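Local coordinates for protein putative esterase (Uncultured bacterium, PDB 7C4D) that probably hydrolyses carboxylic ester bonds, as a marine bacterial carboxylesterase built on the alpha/beta hydrolase fold, at residues Met74-Asp77 and Leu78-Phe81; Met103-Thr106 and Ala107-Asp111; Asp120-Pro123 and Gly124-Thr128. All coordinates share one frame; numbering follows the deposited sequence.

Contact 1 (Met74-Asp77 and Leu78-Phe81); sequences MAED and LHEF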
ATOM      1  N   MET A  74      11.085   0.685   5.121  1.00 45.65           N
ATOM      2  CA  MET A  74      10.290   0.181   4.006  1.00 46.26           C
ATOM      3  C   MET A  74      10.848   0.698   2.688  1.00 46.60           C
ATOM      4  O   MET A  74      11.004  -0.089   1.779  1.00 49.96           O
ATOM      5  CB  MET A  74       8.801   0.489   4.186  1.00 49.08           C
ATOM      6  CG  MET A  74       8.220  -0.331   5.323  1.00 46.05           C
ATOM      7  SD  MET A  74       6.448  -0.524   5.551  1.00 51.24           S
ATOM      8  CE  MET A  74       6.014   1.153   5.993  1.00 46.15           C
ATOM      9  N   ALA A  75      11.303   1.970   2.656  1.00 47.23           N
ATOM     10  CA  ALA A  75      11.962   2.579   1.504  1.00 42.31           C
ATOM     11  C   ALA A  75      13.244   1.848   1.171  1.00 49.52           C
ATOM     12  O   ALA A  75      13.594   1.706  -0.006  1.00 48.28           O
ATOM     13  CB  ALA A  75      12.258   4.042   1.739  1.00 45.98           C
ATOM     14  N   GLU A  76      13.959   1.428   2.230  1.00 49.68           N
ATOM     15  CA  GLU A  76      15.226   0.738   2.052  1.00 54.56           C
ATOM     16  C   GLU A  76      15.009  -0.660   1.470  1.00 45.81           C
ATOM     17  O   GLU A  76      15.789  -1.095   0.623  1.00 50.69           O
ATOM     18  CB  GLU A  76      16.066   0.695   3.345  1.00 58.42           C
ATOM     19  CG  GLU A  76      17.558   0.547   3.040  1.00 61.72           C
ATOM     20  CD  GLU A  76      18.093   1.690   2.184  1.00 69.21           C
ATOM     21  OE1 GLU A  76      17.658   2.849   2.413  1.00 71.98           O
ATOM     22  OE2 GLU A  76      18.904   1.423   1.270  1.00 68.17           O
ATOM     23  N   ASP A  77      14.011  -1.368   2.012  1.00 45.39           N
ATOM     24  CA  ASP A  77      13.517  -2.635   1.466  1.00 47.25           C
ATOM     25  C   ASP A  77      13.264  -2.527  -0.036  1.00 48.90           C
ATOM     26  O   ASP A  77      13.764  -3.356  -0.805  1.00 49.70           O
ATOM     27  CB  ASP A  77      12.228  -3.082   2.154  1.00 46.77           C
ATOM     28  CG  ASP A  77      12.403  -3.430   3.627  1.00 52.49           C
ATOM     29  OD1 ASP A  77      13.580  -3.512   4.092  1.00 52.18           O
ATOM     30  OD2 ASP A  77      11.370  -3.635   4.293  1.00 50.31           O
ATOM     31  N   LEU A  78      12.548  -1.461  -0.428  1.00 47.62           N
ATOM     32  CA  LEU A  78      12.270  -1.149  -1.822  1.00 46.27           C
ATOM     33  C   LEU A  78      13.571  -0.951  -2.580  1.00 47.97           C
ATOM     34  O   LEU A  78      13.755  -1.557  -3.643  1.00 45.44           O
ATOM     35  CB  LEU A  78      11.343   0.074  -1.941  1.00 44.23           C
ATOM     36  CG  LEU A  78      10.934   0.441  -3.373  1.00 47.56           C
ATOM     37  CD1 LEU A  78      10.344  -0.768  -4.125  1.00 40.29           C
ATOM     38  CD2 LEU A  78       9.947   1.603  -3.350  1.00 42.98           C
ATOM     39  N   HIS A  79      14.475  -0.119  -2.019  1.00 49.12           N
ATOM     40  CA  HIS A  79      15.750   0.201  -2.677  1.00 46.65           C
ATOM     41  C   HIS A  79      16.607  -1.056  -2.914  1.00 50.18           C
ATOM     42  O   HIS A  79      17.172  -1.268  -3.996  1.00 46.26           O
ATOM     43  CB  HIS A  79      16.504   1.275  -1.879  1.00 51.32           C
ATOM     44  CG  HIS A  79      17.798   1.687  -2.484  1.00 62.30           C
ATOM     45  ND1 HIS A  79      18.813   2.230  -1.736  1.00 75.40           N
ATOM     46  CD2 HIS A  79      18.245   1.660  -3.758  1.00 68.88           C
ATOM     47  CE1 HIS A  79      19.833   2.512  -2.517  1.00 67.95           C
ATOM     48  NE2 HIS A  79      19.507   2.179  -3.757  1.00 71.50           N
ATOM     49  N   GLU A  80      16.675  -1.912  -1.885  1.00 49.62           N
ATOM     50  CA  GLU A  80      17.377  -3.190  -1.947  1.00 56.55           C
ATOM     51  C   GLU A  80      16.753  -4.137  -2.983  1.00 55.30           C
ATOM     52  O   GLU A  80      17.479  -4.799  -3.722  1.00 51.28           O
ATOM     53  CB  GLU A  80      17.379  -3.893  -0.580  1.00 62.47           C
ATOM     54  CG  GLU A  80      18.163  -3.165   0.504  1.00 70.91           C
ATOM     55  CD  GLU A  80      19.577  -2.743   0.137  1.00 80.25           C
ATOM     56  OE1 GLU A  80      20.005  -1.653   0.603  1.00 89.92           O
ATOM     57  OE2 GLU A  80      20.251  -3.503  -0.607  1.00 75.18           O
ATOM     58  N   PHE A  81      15.416  -4.221  -3.014  1.00 44.68           N
ATOM     59  CA  PHE A  81      14.711  -4.998  -4.029  1.00 47.31           C
ATOM     60  C   PHE A  81      15.100  -4.577  -5.448  1.00 44.84           C
ATOM     61  O   PHE A  81      15.375  -5.422  -6.313  1.00 48.22           O
ATOM     62  CB  PHE A  81      13.198  -5.018  -3.791  1.00 48.28           C
ATOM     63  CG  PHE A  81      12.454  -5.669  -4.922  1.00 49.72           C
ATOM     64  CD1 PHE A  81      12.293  -7.042  -4.973  1.00 49.56           C
ATOM     65  CD2 PHE A  81      12.012  -4.914  -5.993  1.00 46.98           C
ATOM     66  CE1 PHE A  81      11.642  -7.635  -6.045  1.00 59.78           C
ATOM     67  CE2 PHE A  81      11.355  -5.508  -7.059  1.00 56.25           C
ATOM     68  CZ  PHE A  81      11.160  -6.871  -7.084  1.00 51.67           C
TER
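Four successive backbone hydrogen bonds run from Leu78, His79, Glu80 and Phe81 back to Met74, Ala75, Glu76 and Asp77, so residues 74-81 form a continuous piece of alpha-helix 71-84, one of the helices that pack on the central sheet of the alpha/beta hydrolase fold. The bonds are regular: Leu78 N lies 3.0 Å from Met74 O, and Glu80 N lies 2.8 Å from Glu76 O with an N-H...O angle of 167°.

Along one flank of the helix, Glu76 and His79, both partly exposed, lie side by side and point the same way. His79 ND1 donates to Glu76 OE2 at 3.1 Å, a His-carboxylate hydrogen bond that is somewhat bent. The carboxylate and ring planes stand 76° apart, and the donor meets the oxygen from above the carboxylate plane. A bend at chi2 (59°) turns the Glu76 carboxylate forward along the helix, toward His79, which also lies against Phe105 and His109. The same OE2 comes within 3.3 Å of Glu80 OE1, a meeting of like charges that the imidazole N-H probably eases; Lys83 pairs with Glu80 OE1 as well.

Neighbouring residues carry further contacts with the body of the protein. Leu78, a branched apolar side chain suited to filling an interior, packs on Phe105 and on Ile27 and Leu29 of strand 25-29, and Phe81 meets Phe16 edge-to-face. Buried Asp77 has both carboxylate oxygens bound: OD2 in a salt bridge with Arg58 and OD1 to the backbone N of Leu12, which ties the N-terminal part of the chain to this helix. Further along, the aliphatic part of Glu80 rests on the backbone, with its CG 3.2 Å from Glu76 O.

Contact 2 (Met103-Thr106 and Ala107-Asp111); sequences MWFT and AAHPD. With EDO (1,2-ethanediol), chain B.
Phe105 and His109 meet one turn apart where helix 97-108 ends, in the beta-alpha-beta unit of strand 90-95, this helix and strand 113-119. Phe105 CE1 comes within 3.6 Å of His109 ND1, the two rings oblique with centroids 5.1 Å apart and planes at 36°. His109 CB sits over one face of the phenyl ring, offset toward its rim. With CG anti to the backbone N (chi1 172°), the Phe105 ring runs toward the helix C-terminus, where CE1 and CZ meet His109. Cutting Phe105 back to an alanine is likely to leave the His109 ring without this apolar neighbour and to open a gap against Leu78, His79 and Ile82 of helix 71-84.

The backbone sets these positions. Ala107 N bonds to Met103 O at 3.0 Å and Ala108 N to Trp104 O, both almost straight. At His109 the chain leaves helical geometry, and its N makes weak bonds to Phe105 O and Thr106 O. Proline suits the next position, having no N-H to offer to Thr106 O, and helps end the helix. Buried Thr106 satisfies its OG1 at Ala102 O. Beyond the turn, a 1,2-ethanediol, probably from the crystallisation liquor, bonds to Val113 O and places its O2 2.8 Å from Pro110 O.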
ATOM      1  N   MET A 103       6.695   7.580  -2.151  1.00 38.67           N
ATOM      2  CA  MET A 103       7.073   8.984  -2.087  1.00 43.51           C
ATOM      3  C   MET A 103       8.411   9.168  -1.349  1.00 44.47           C
ATOM      4  O   MET A 103       9.281   9.867  -1.879  1.00 44.35           O
ATOM      5  CB  MET A 103       5.962   9.805  -1.439  1.00 36.00           C
ATOM      6  CG  MET A 103       4.806  10.048  -2.354  1.00 37.62           C
ATOM      7  SD  MET A 103       3.659  11.233  -1.649  1.00 48.43           S
ATOM      8  CE  MET A 103       2.722  10.222  -0.495  1.00 40.62           C
ATOM      9  N   TRP A 104       8.598   8.470  -0.201  1.00 46.72           N
ATOM     10  CA  TRP A 104       9.868   8.466   0.535  0.50 46.13           C
ATOM     11  C   TRP A 104      11.003   8.029  -0.379  1.00 45.07           C
ATOM     12  O   TRP A 104      11.980   8.758  -0.526  1.00 45.88           O
ATOM     13  CB  TRP A 104       9.812   7.554   1.771  0.50 46.62           C
ATOM     14  CG  TRP A 104       9.478   8.273   3.038  0.50 51.76           C
ATOM     15  CD1 TRP A 104       8.251   8.717   3.432  0.50 55.00           C
ATOM     16  CD2 TRP A 104      10.400   8.649   4.078  0.50 58.31           C
ATOM     17  NE1 TRP A 104       8.337   9.335   4.651  0.50 59.74           N
ATOM     18  CE2 TRP A 104       9.643   9.307   5.074  0.50 61.64           C
ATOM     19  CE3 TRP A 104      11.775   8.474   4.274  0.50 55.69           C
ATOM     20  CZ2 TRP A 104      10.229   9.803   6.242  0.50 67.29           C
ATOM     21  CZ3 TRP A 104      12.350   8.966   5.428  0.50 61.26           C
ATOM     22  CH2 TRP A 104      11.587   9.625   6.396  0.50 64.40           C
ATOM     23  N   PHE A 105      10.838   6.843  -1.001  1.00 42.84           N
ATOM     24  CA  PHE A 105      11.840   6.294  -1.902  1.00 41.06           C
ATOM     25  C   PHE A 105      12.180   7.231  -3.065  1.00 42.16           C
ATOM     26  O   PHE A 105      13.347   7.328  -3.442  1.00 41.19           O
ATOM     27  CB  PHE A 105      11.520   4.861  -2.349  1.00 41.83           C
ATOM     28  CG  PHE A 105      12.450   4.370  -3.433  1.00 49.20           C
ATOM     29  CD1 PHE A 105      13.647   3.729  -3.116  1.00 50.06           C
ATOM     30  CD2 PHE A 105      12.145   4.570  -4.781  1.00 47.06           C
ATOM     31  CE1 PHE A 105      14.529   3.348  -4.123  1.00 41.31           C
ATOM     32  CE2 PHE A 105      13.015   4.160  -5.786  1.00 42.79           C
ATOM     33  CZ  PHE A 105      14.201   3.551  -5.453  1.00 46.06           C
ATOM     34  N   THR A 106      11.156   7.884  -3.639  1.00 41.16           N
ATOM     35  CA  THR A 106      11.291   8.704  -4.839  1.00 39.47           C
ATOM     36  C   THR A 106      12.064   9.996  -4.531  1.00 42.88           C
ATOM     37  O   THR A 106      12.900  10.419  -5.324  1.00 42.08           O
ATOM     38  CB  THR A 106       9.895   9.026  -5.421  1.00 41.81           C
ATOM     39  OG1 THR A 106       9.315   7.798  -5.878  1.00 39.44           O
ATOM     40  CG2 THR A 106       9.907  10.047  -6.544  1.00 35.13           C
ATOM     41  N   ALA A 107      11.726  10.650  -3.411  1.00 42.61           N
ATOM     42  CA  ALA A 107      12.441  11.826  -2.930  1.00 49.71           C
ATOM     43  C   ALA A 107      13.917  11.494  -2.597  1.00 53.32           C
ATOM     44  O   ALA A 107      14.816  12.205  -3.016  1.00 52.86           O
ATOM     45  CB  ALA A 107      11.700  12.376  -1.737  1.00 45.90           C
ATOM     46  N   ALA A 108      14.178  10.389  -1.893  1.00 48.11           N
ATOM     47  CA  ALA A 108      15.524   9.894  -1.603  1.00 54.54           C
ATOM     48  C   ALA A 108      16.290   9.447  -2.841  1.00 60.62           C
ATOM     49  O   ALA A 108      17.522   9.462  -2.797  1.00 60.45           O
ATOM     50  CB  ALA A 108      15.515   8.761  -0.597  1.00 44.97           C
ATOM     51  N   HIS A 109      15.593   8.956  -3.890  1.00 58.74           N
ATOM     52  CA  HIS A 109      16.288   8.403  -5.047  1.00 54.69           C
ATOM     53  C   HIS A 109      15.592   8.746  -6.369  1.00 58.64           C
ATOM     54  O   HIS A 109      15.290   7.844  -7.152  1.00 54.30           O
ATOM     55  CB  HIS A 109      16.480   6.886  -4.939  1.00 52.59           C
ATOM     56  CG  HIS A 109      17.206   6.423  -3.729  1.00 58.61           C
ATOM     57  ND1 HIS A 109      16.551   5.916  -2.625  1.00 63.81           N
ATOM     58  CD2 HIS A 109      18.527   6.388  -3.441  1.00 61.79           C
ATOM     59  CE1 HIS A 109      17.428   5.587  -1.704  1.00 54.69           C
ATOM     60  NE2 HIS A 109      18.647   5.859  -2.191  1.00 61.22           N
ATOM     61  N   PRO A 110      15.397  10.039  -6.710  1.00 55.06           N
ATOM     62  CA  PRO A 110      14.550  10.413  -7.844  1.00 60.16           C
ATOM     63  C   PRO A 110      15.084   9.871  -9.160  1.00 63.65           C
ATOM     64  O   PRO A 110      14.343   9.765 -10.142  1.00 59.41           O
ATOM     65  CB  PRO A 110      14.619  11.947  -7.893  1.00 61.14           C
ATOM     66  CG  PRO A 110      15.886  12.300  -7.091  1.00 62.88           C
ATOM     67  CD  PRO A 110      16.011  11.205  -6.051  1.00 57.24           C
ATOM     68  N   ASP A 111      16.379   9.533  -9.153  1.00 53.98           N
ATOM     69  CA  ASP A 111      17.106   9.166 -10.355  1.00 49.36           C
ATOM     70  C   ASP A 111      16.740   7.736 -10.745  1.00 52.75           C
ATOM     71  O   ASP A 111      16.934   7.329 -11.881  1.00 53.32           O
ATOM     72  CB  ASP A 111      18.614   9.311 -10.124  1.00 62.14           C
ATOM     73  CG  ASP A 111      19.132   8.376  -9.038  1.00 65.48           C
ATOM     74  OD1 ASP A 111      18.687   8.488  -7.857  1.00 66.41           O
ATOM     75  OD2 ASP A 111      19.933   7.515  -9.382  1.00 76.85           O
TER
HETATM   76  C1  EDO B 401      14.793   8.293 -14.787  1.00 76.55           C
HETATM   77  O1  EDO B 401      13.825   8.662 -15.768  1.00 78.04           O
HETATM   78  C2  EDO B 401      15.213   9.487 -14.017  1.00 79.89           C
HETATM   79  O2  EDO B 401      14.375   9.857 -12.924  1.00 76.63           O

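Contact 3 (Asp120-Pro123 and Gly124-Thr128); sequences DIAP and GKYDT
A tyrosine hydroxyl reaching back to the main chain makes this a local loop contact: Tyr126 bonds to Ala122 just beyond strand 113-119 of the alpha/beta hydrolase sheet, before helix 131-144. Ala122 N donates to Tyr126 OH at 3.0 Å (N-H...O angle 159°), arriving at the edge of the ring, near its plane. The hydroxyl gives its own proton to Tyr227 O, so a second loop is held there too. Tyrosine suits this place because its long, rigid ring carries a polar end to a buried amide while its flank remains apolar.

That flank meets Ile121, whose CG1 comes obliquely to the phenol, 3.5 Å from Tyr126 OH and 4.1 Å from Tyr126 CE1. With CG1 anti to the backbone N (chi1 -162°), the isoleucine extends this branch toward the ring. Between them the chain turns at Pro123, a rigid residue packed on Ile236 and Ile239 of helix 232-239, and at Gly124, whose O accepts a bond from Lys100 NZ.

The loop begins at Asp120, whose position is consistent with its being the acid of a Ser-His-Asp triad with Ser96 and His253. Its OD2 bonds to His253 ND1 and Ser225 OG, and its OD1 to Gly222 N.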
ATOM      1  N   ASP A 120      -4.605   7.425  -3.410  1.00 41.84           N
ATOM      2  CA  ASP A 120      -5.456   7.796  -2.282  1.00 46.13           C
ATOM      3  C   ASP A 120      -4.715   7.939  -0.934  1.00 48.78           C
ATOM      4  O   ASP A 120      -5.137   7.364   0.063  1.00 48.48           O
ATOM      5  CB  ASP A 120      -6.720   6.939  -2.218  1.00 44.23           C
ATOM      6  CG  ASP A 120      -7.888   7.643  -1.519  1.00 57.73           C
ATOM      7  OD1 ASP A 120      -8.306   8.744  -1.968  1.00 56.75           O
ATOM      8  OD2 ASP A 120      -8.375   7.095  -0.519  1.00 59.42           O
ATOM      9  N   ILE A 121      -3.646   8.748  -0.894  1.00 43.04           N
ATOM     10  CA  ILE A 121      -2.996   9.157   0.331  1.00 44.01           C
ATOM     11  C   ILE A 121      -2.199  10.434   0.060  1.00 51.82           C
ATOM     12  O   ILE A 121      -1.722  10.660  -1.057  1.00 45.35           O
ATOM     13  CB  ILE A 121      -2.111   8.021   0.886  1.00 48.72           C
ATOM     14  CG1 ILE A 121      -1.776   8.269   2.360  1.00 47.43           C
ATOM     15  CG2 ILE A 121      -0.897   7.820   0.009  1.00 39.13           C
ATOM     16  CD1 ILE A 121      -0.878   7.259   3.017  1.00 53.45           C
ATOM     17  N   ALA A 122      -2.060  11.282   1.087  1.00 49.27           N
ATOM     18  CA  ALA A 122      -1.367  12.552   0.900  1.00 51.01           C
ATOM     19  C   ALA A 122       0.007  12.462   1.555  1.00 49.72           C
ATOM     20  O   ALA A 122       0.231  11.608   2.396  1.00 53.77           O
ATOM     21  CB  ALA A 122      -2.203  13.695   1.448  1.00 49.91           C
ATOM     22  N   PRO A 123       0.988  13.321   1.231  1.00 48.84           N
ATOM     23  CA  PRO A 123       2.279  13.215   1.881  1.00 51.36           C
ATOM     24  C   PRO A 123       2.278  13.555   3.377  1.00 52.28           C
ATOM     25  O   PRO A 123       3.196  13.162   4.089  1.00 54.59           O
ATOM     26  CB  PRO A 123       3.198  14.160   1.094  1.00 50.84           C
ATOM     27  CG  PRO A 123       2.376  14.718  -0.040  1.00 54.15           C
ATOM     28  CD  PRO A 123       0.927  14.416   0.259  1.00 50.41           C
ATOM     29  N   GLY A 124       1.251  14.241   3.872  1.00 48.88           N
ATOM     30  CA  GLY A 124       1.321  14.790   5.221  1.00 47.81           C
ATOM     31  C   GLY A 124       0.764  13.873   6.321  1.00 60.61           C
ATOM     32  O   GLY A 124       0.189  12.807   6.087  1.00 51.49           O
ATOM     33  N   LYS A 125       0.932  14.325   7.564  1.00 59.75           N
ATOM     34  CA  LYS A 125       0.573  13.556   8.745  1.00 56.09           C
ATOM     35  C   LYS A 125      -0.932  13.603   8.928  1.00 50.55           C
ATOM     36  O   LYS A 125      -1.547  14.629   8.664  1.00 59.24           O
ATOM     37  CB  LYS A 125       1.301  14.106   9.985  1.00 65.85           C
ATOM     38  CG  LYS A 125       0.784  13.594  11.323  1.00 64.47           C
ATOM     39  CD  LYS A 125       1.357  14.308  12.515  1.00 73.07           C
ATOM     40  CE  LYS A 125       0.546  14.022  13.765  1.00 85.32           C
ATOM     41  NZ  LYS A 125       1.200  14.545  14.989  1.00 97.11           N
ATOM     42  N   TYR A 126      -1.504  12.469   9.360  1.00 50.40           N
ATOM     43  CA  TYR A 126      -2.893  12.355   9.760  1.00 52.82           C
ATOM     44  C   TYR A 126      -2.939  12.343  11.297  1.00 62.14           C
ATOM     45  O   TYR A 126      -2.171  11.623  11.924  1.00 58.63           O
ATOM     46  CB  TYR A 126      -3.496  11.067   9.187  1.00 50.14           C
ATOM     47  CG  TYR A 126      -3.583  11.020   7.681  1.00 62.26           C
ATOM     48  CD1 TYR A 126      -2.463  10.697   6.919  1.00 56.80           C
ATOM     49  CD2 TYR A 126      -4.773  11.332   7.021  1.00 54.72           C
ATOM     50  CE1 TYR A 126      -2.523  10.682   5.535  1.00 60.54           C
ATOM     51  CE2 TYR A 126      -4.848  11.324   5.638  1.00 55.10           C
ATOM     52  CZ  TYR A 126      -3.716  10.999   4.901  1.00 63.46           C
ATOM     53  OH  TYR A 126      -3.766  10.957   3.548  1.00 63.73           O
ATOM     54  N   ASP A 127      -3.842  13.122  11.906  1.00 65.34           N
ATOM     55  CA  ASP A 127      -3.949  13.172  13.361  1.00 65.77           C
ATOM     56  C   ASP A 127      -5.126  12.316  13.837  1.00 73.41           C
ATOM     57  O   ASP A 127      -5.777  11.655  13.029  1.00 69.50           O
ATOM     58  CB  ASP A 127      -4.002  14.612  13.872  1.00 72.08           C
ATOM     59  CG  ASP A 127      -5.218  15.364  13.373  1.00 81.25           C
ATOM     60  OD1 ASP A 127      -6.320  14.794  13.447  1.00 84.46           O
ATOM     61  OD2 ASP A 127      -5.052  16.514  12.907  1.00 98.27           O
ATOM     62  N   THR A 128      -5.414  12.350  15.151  1.00 70.06           N
ATOM     63  CA  THR A 128      -6.281  11.349  15.751  1.00 65.32           C
ATOM     64  C   THR A 128      -7.748  11.627  15.437  1.00 63.86           C
ATOM     65  O   THR A 128      -8.568  10.716  15.534  1.00 69.70           O
ATOM     66  CB  THR A 128      -5.998  11.100  17.240  1.00 87.29           C
ATOM     67  OG1 THR A 128      -4.622  11.383  17.503  1.00 89.86           O
ATOM     68  CG2 THR A 128      -6.287   9.671  17.659  1.00 88.59           C
TER

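Along the chain the contacts come in series: helix 71-84, helix 97-108, then the loop after strand 113-119, all within the alpha/beta hydrolase fold. Contacts 1 and 2 lie on two helices that pack against each other, their centres 11 Å apart, with Phe105 CG against Leu78 CD2 at 3.7 Å and the rings of His79 and His109 meeting. Contact 3 is about 18 Å from contact 2 between centres, yet Met103 CE touches Pro123 CA at 3.8 Å. Contacts 1 and 3 do not touch, and their nearest atoms are about 10 Å apart. Helix 97-108 thus touches helix 71-84 through Phe105 and the loop carrying the probable triad acid through Met103, and it follows the likely nucleophile elbow.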